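Local coordinates for hypothetical protein PH0730 (Pyrococcus horikoshii, PDB 2P8T) that is of unknown function but may bind ATP and have aminoacyl-tRNA ligase activity, at residues I88-D93 against Y148-K154. Residues are numbered along the deposited sequence; the frame is centred on the assembly and turned at random.
Sequences IGVSVD and YPEVAKK
K154 NZ donates to G89 O at 2.8 Å, the nitrogen lying 21° off the carbonyl plane; a bend at chi3 of the lysine brings the ammonium to the carbonyl and lays CE 4.0 Å from I88 CG1. This bond ties strand to helix, and a second joins the residues flanking them, D93 just past the strand and Y148 just before the helix. Y148 OH gives a longer bond, 3.3 Å, to D93 OD2, reaching its syn side 33° out of the carboxylate plane. The carboxylate stands steeply to the ring, with OD2 at the ring's edge. Strand 88-92 is an outer one of a five-stranded antiparallel sheet, paired with strand 95-102, and the short helix 149-154 runs nearly antiparallel to it (169°), with Y148 at its N-cap position. Among the apolar contacts, V90 CG1 meets V151 CG1 at 4.0 Å, the two side chains crossing at about a right angle. V92 CG2 lies 4.2 Å from V151 CG2, and V92 CG1, anti to its own nitrogen, 3.8 Å from Y148 CE1. With an alanine at Y148, D93 is likely to lose its hydroxyl mate and a gap to open beside V92 CG1. V151 CG2 also comes close to a backbone oxygen, S91 O, at 3.1 Å. V151 and V92 both touch I166 of strand 163-168.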
ATOM      1  N   ILE A  88       5.803   4.455  -0.615  1.00 23.68           N
ATOM      2  CA  ILE A  88       7.115   4.895  -1.085  1.00 24.70           C
ATOM      3  C   ILE A  88       8.090   3.732  -1.196  1.00 23.68           C
ATOM      4  O   ILE A  88       8.098   2.841  -0.361  1.00 23.47           O
ATOM      5  CB  ILE A  88       7.672   6.074  -0.235  1.00 25.60           C
ATOM      6  CG1 ILE A  88       8.970   6.647  -0.825  1.00 27.72           C
ATOM      7  CG2 ILE A  88       7.847   5.677   1.204  1.00 26.27           C
ATOM      8  CD1 ILE A  88       8.790   7.363  -2.122  1.00 31.30           C
ATOM      9  N   GLY A  89       8.877   3.741  -2.262  1.00 23.98           N
ATOM     10  CA  GLY A  89       9.842   2.678  -2.510  1.00 23.68           C
ATOM     11  C   GLY A  89      11.041   2.836  -1.606  1.00 23.73           C
ATOM     12  O   GLY A  89      11.614   3.918  -1.502  1.00 24.17           O
ATOM     13  N   VAL A  90      11.434   1.741  -0.966  1.00 23.96           N
ATOM     14  CA  VAL A  90      12.629   1.700  -0.141  1.00 23.78           C
ATOM     15  C   VAL A  90      13.442   0.454  -0.523  1.00 24.43           C
ATOM     16  O   VAL A  90      13.056  -0.309  -1.414  1.00 23.76           O
ATOM     17  CB  VAL A  90      12.298   1.695   1.395  1.00 24.29           C
ATOM     18  CG1 VAL A  90      11.581   2.976   1.821  1.00 23.76           C
ATOM     19  CG2 VAL A  90      11.461   0.460   1.785  1.00 23.06           C
ATOM     20  N   SER A  91      14.565   0.254   0.149  1.00 25.25           N
ATOM     21  CA  SER A  91      15.358  -0.956  -0.038  1.00 26.26           C
ATOM     22  C   SER A  91      15.733  -1.521   1.335  1.00 26.16           C
ATOM     23  O   SER A  91      16.190  -0.788   2.215  1.00 25.44           O
ATOM     24  CB  SER A  91      16.597  -0.640  -0.885  1.00 26.62           C
ATOM     25  OG  SER A  91      17.627  -1.579  -0.651  1.00 30.03           O
ATOM     26  N   VAL A  92      15.505  -2.820   1.536  1.00 25.96           N
ATOM     27  CA  VAL A  92      15.799  -3.438   2.827  1.00 26.88           C
ATOM     28  C   VAL A  92      16.750  -4.596   2.559  1.00 28.50           C
ATOM     29  O   VAL A  92      16.396  -5.526   1.839  1.00 28.80           O
ATOM     30  CB  VAL A  92      14.511  -3.949   3.556  1.00 26.31           C
ATOM     31  CG1 VAL A  92      14.863  -4.600   4.900  1.00 25.29           C
ATOM     32  CG2 VAL A  92      13.523  -2.813   3.776  1.00 25.26           C
ATOM     33  N   ASP A  93      17.971  -4.504   3.091  1.00 30.11           N
ATOM     34  CA  ASP A  93      18.960  -5.569   2.934  1.00 31.69           C
ATOM     35  C   ASP A  93      19.076  -5.976   1.455  1.00 31.66           C
ATOM     36  O   ASP A  93      19.164  -7.162   1.137  1.00 32.40           O
ATOM     37  CB  ASP A  93      18.587  -6.784   3.812  1.00 31.94           C
ATOM     38  CG  ASP A  93      18.880  -6.561   5.306  1.00 34.34           C
ATOM     39  OD1 ASP A  93      19.999  -6.104   5.629  1.00 35.82           O
ATOM     40  OD2 ASP A  93      17.998  -6.856   6.159  1.00 36.42           O
ATOM     41  N   TYR A 148      18.052   0.772  10.071  1.00 21.00           N
ATOM     42  CA  TYR A 148      17.820   1.078   8.650  1.00 21.09           C
ATOM     43  C   TYR A 148      17.746   2.588   8.354  1.00 22.12           C
ATOM     44  O   TYR A 148      16.675   3.130   8.050  1.00 20.31           O
ATOM     45  CB  TYR A 148      16.550   0.387   8.118  1.00 21.66           C
ATOM     46  CG  TYR A 148      16.619  -1.113   8.267  1.00 21.63           C
ATOM     47  CD1 TYR A 148      17.306  -1.903   7.335  1.00 22.70           C
ATOM     48  CD2 TYR A 148      16.028  -1.729   9.343  1.00 21.54           C
ATOM     49  CE1 TYR A 148      17.383  -3.296   7.488  1.00 20.62           C
ATOM     50  CE2 TYR A 148      16.100  -3.113   9.506  1.00 21.95           C
ATOM     51  CZ  TYR A 148      16.765  -3.880   8.568  1.00 21.69           C
ATOM     52  OH  TYR A 148      16.823  -5.240   8.784  1.00 20.16           O
ATOM     53  N   PRO A 149      18.911   3.258   8.399  1.00 22.33           N
ATOM     54  CA  PRO A 149      18.926   4.720   8.281  1.00 23.17           C
ATOM     55  C   PRO A 149      18.437   5.272   6.935  1.00 23.40           C
ATOM     56  O   PRO A 149      17.758   6.296   6.912  1.00 24.02           O
ATOM     57  CB  PRO A 149      20.408   5.079   8.522  1.00 23.22           C
ATOM     58  CG  PRO A 149      21.171   3.828   8.194  1.00 22.00           C
ATOM     59  CD  PRO A 149      20.262   2.673   8.523  1.00 22.42           C
ATOM     60  N   GLU A 150      18.777   4.620   5.831  1.00 23.97           N
ATOM     61  CA  GLU A 150      18.326   5.071   4.522  1.00 25.22           C
ATOM     62  C   GLU A 150      16.815   4.871   4.321  1.00 25.34           C
ATOM     63  O   GLU A 150      16.142   5.705   3.695  1.00 24.81           O
ATOM     64  CB  GLU A 150      19.146   4.435   3.399  1.00 26.38           C
ATOM     65  CG  GLU A 150      20.612   4.913   3.347  1.00 30.41           C
ATOM     66  CD  GLU A 150      20.767   6.446   3.354  1.00 33.19           C
ATOM     67  OE1 GLU A 150      20.088   7.143   2.576  1.00 36.94           O
ATOM     68  OE2 GLU A 150      21.588   6.957   4.146  1.00 36.45           O
ATOM     69  N   VAL A 151      16.283   3.784   4.877  1.00 23.88           N
ATOM     70  CA  VAL A 151      14.842   3.528   4.827  1.00 23.63           C
ATOM     71  C   VAL A 151      14.070   4.591   5.601  1.00 23.54           C
ATOM     72  O   VAL A 151      13.144   5.195   5.067  1.00 24.50           O
ATOM     73  CB  VAL A 151      14.497   2.104   5.387  1.00 23.23           C
ATOM     74  CG1 VAL A 151      12.987   1.899   5.454  1.00 23.47           C
ATOM     75  CG2 VAL A 151      15.152   1.023   4.516  1.00 21.22           C
ATOM     76  N   ALA A 152      14.452   4.796   6.860  1.00 24.18           N
ATOM     77  CA  ALA A 152      13.807   5.762   7.747  1.00 24.30           C
ATOM     78  C   ALA A 152      13.774   7.163   7.127  1.00 25.68           C
ATOM     79  O   ALA A 152      12.753   7.869   7.198  1.00 23.94           O
ATOM     80  CB  ALA A 152      14.494   5.783   9.108  1.00 24.40           C
ATOM     81  N   LYS A 153      14.873   7.535   6.480  1.00 26.65           N
ATOM     82  CA  LYS A 153      14.988   8.884   5.909  1.00 28.54           C
ATOM     83  C   LYS A 153      13.997   9.165   4.777  1.00 27.80           C
ATOM     84  O   LYS A 153      13.632  10.320   4.542  1.00 28.11           O
ATOM     85  CB  LYS A 153      16.439   9.177   5.485  1.00 27.98           C
ATOM     86  CG  LYS A 153      17.299   9.664   6.649  1.00 30.99           C
ATOM     87  CD  LYS A 153      18.738   9.938   6.234  1.00 31.52           C
ATOM     88  CE  LYS A 153      19.002  11.428   5.977  1.00 36.07           C
ATOM     89  NZ  LYS A 153      19.247  12.185   7.252  1.00 38.31           N
ATOM     90  N   LYS A 154      13.562   8.110   4.088  1.00 27.28           N
ATOM     91  CA  LYS A 154      12.624   8.212   2.974  1.00 26.60           C
ATOM     92  C   LYS A 154      11.163   8.296   3.402  1.00 25.23           C
ATOM     93  O   LYS A 154      10.304   8.712   2.621  1.00 25.56           O
ATOM     94  CB  LYS A 154      12.803   7.025   2.019  1.00 27.54           C
ATOM     95  CG  LYS A 154      14.066   7.103   1.172  1.00 30.23           C
ATOM     96  CD  LYS A 154      13.962   6.250  -0.108  1.00 33.60           C
ATOM     97  CE  LYS A 154      12.949   6.827  -1.101  1.00 35.05           C
ATOM     98  NZ  LYS A 154      12.971   6.143  -2.434  1.00 38.68           N
TER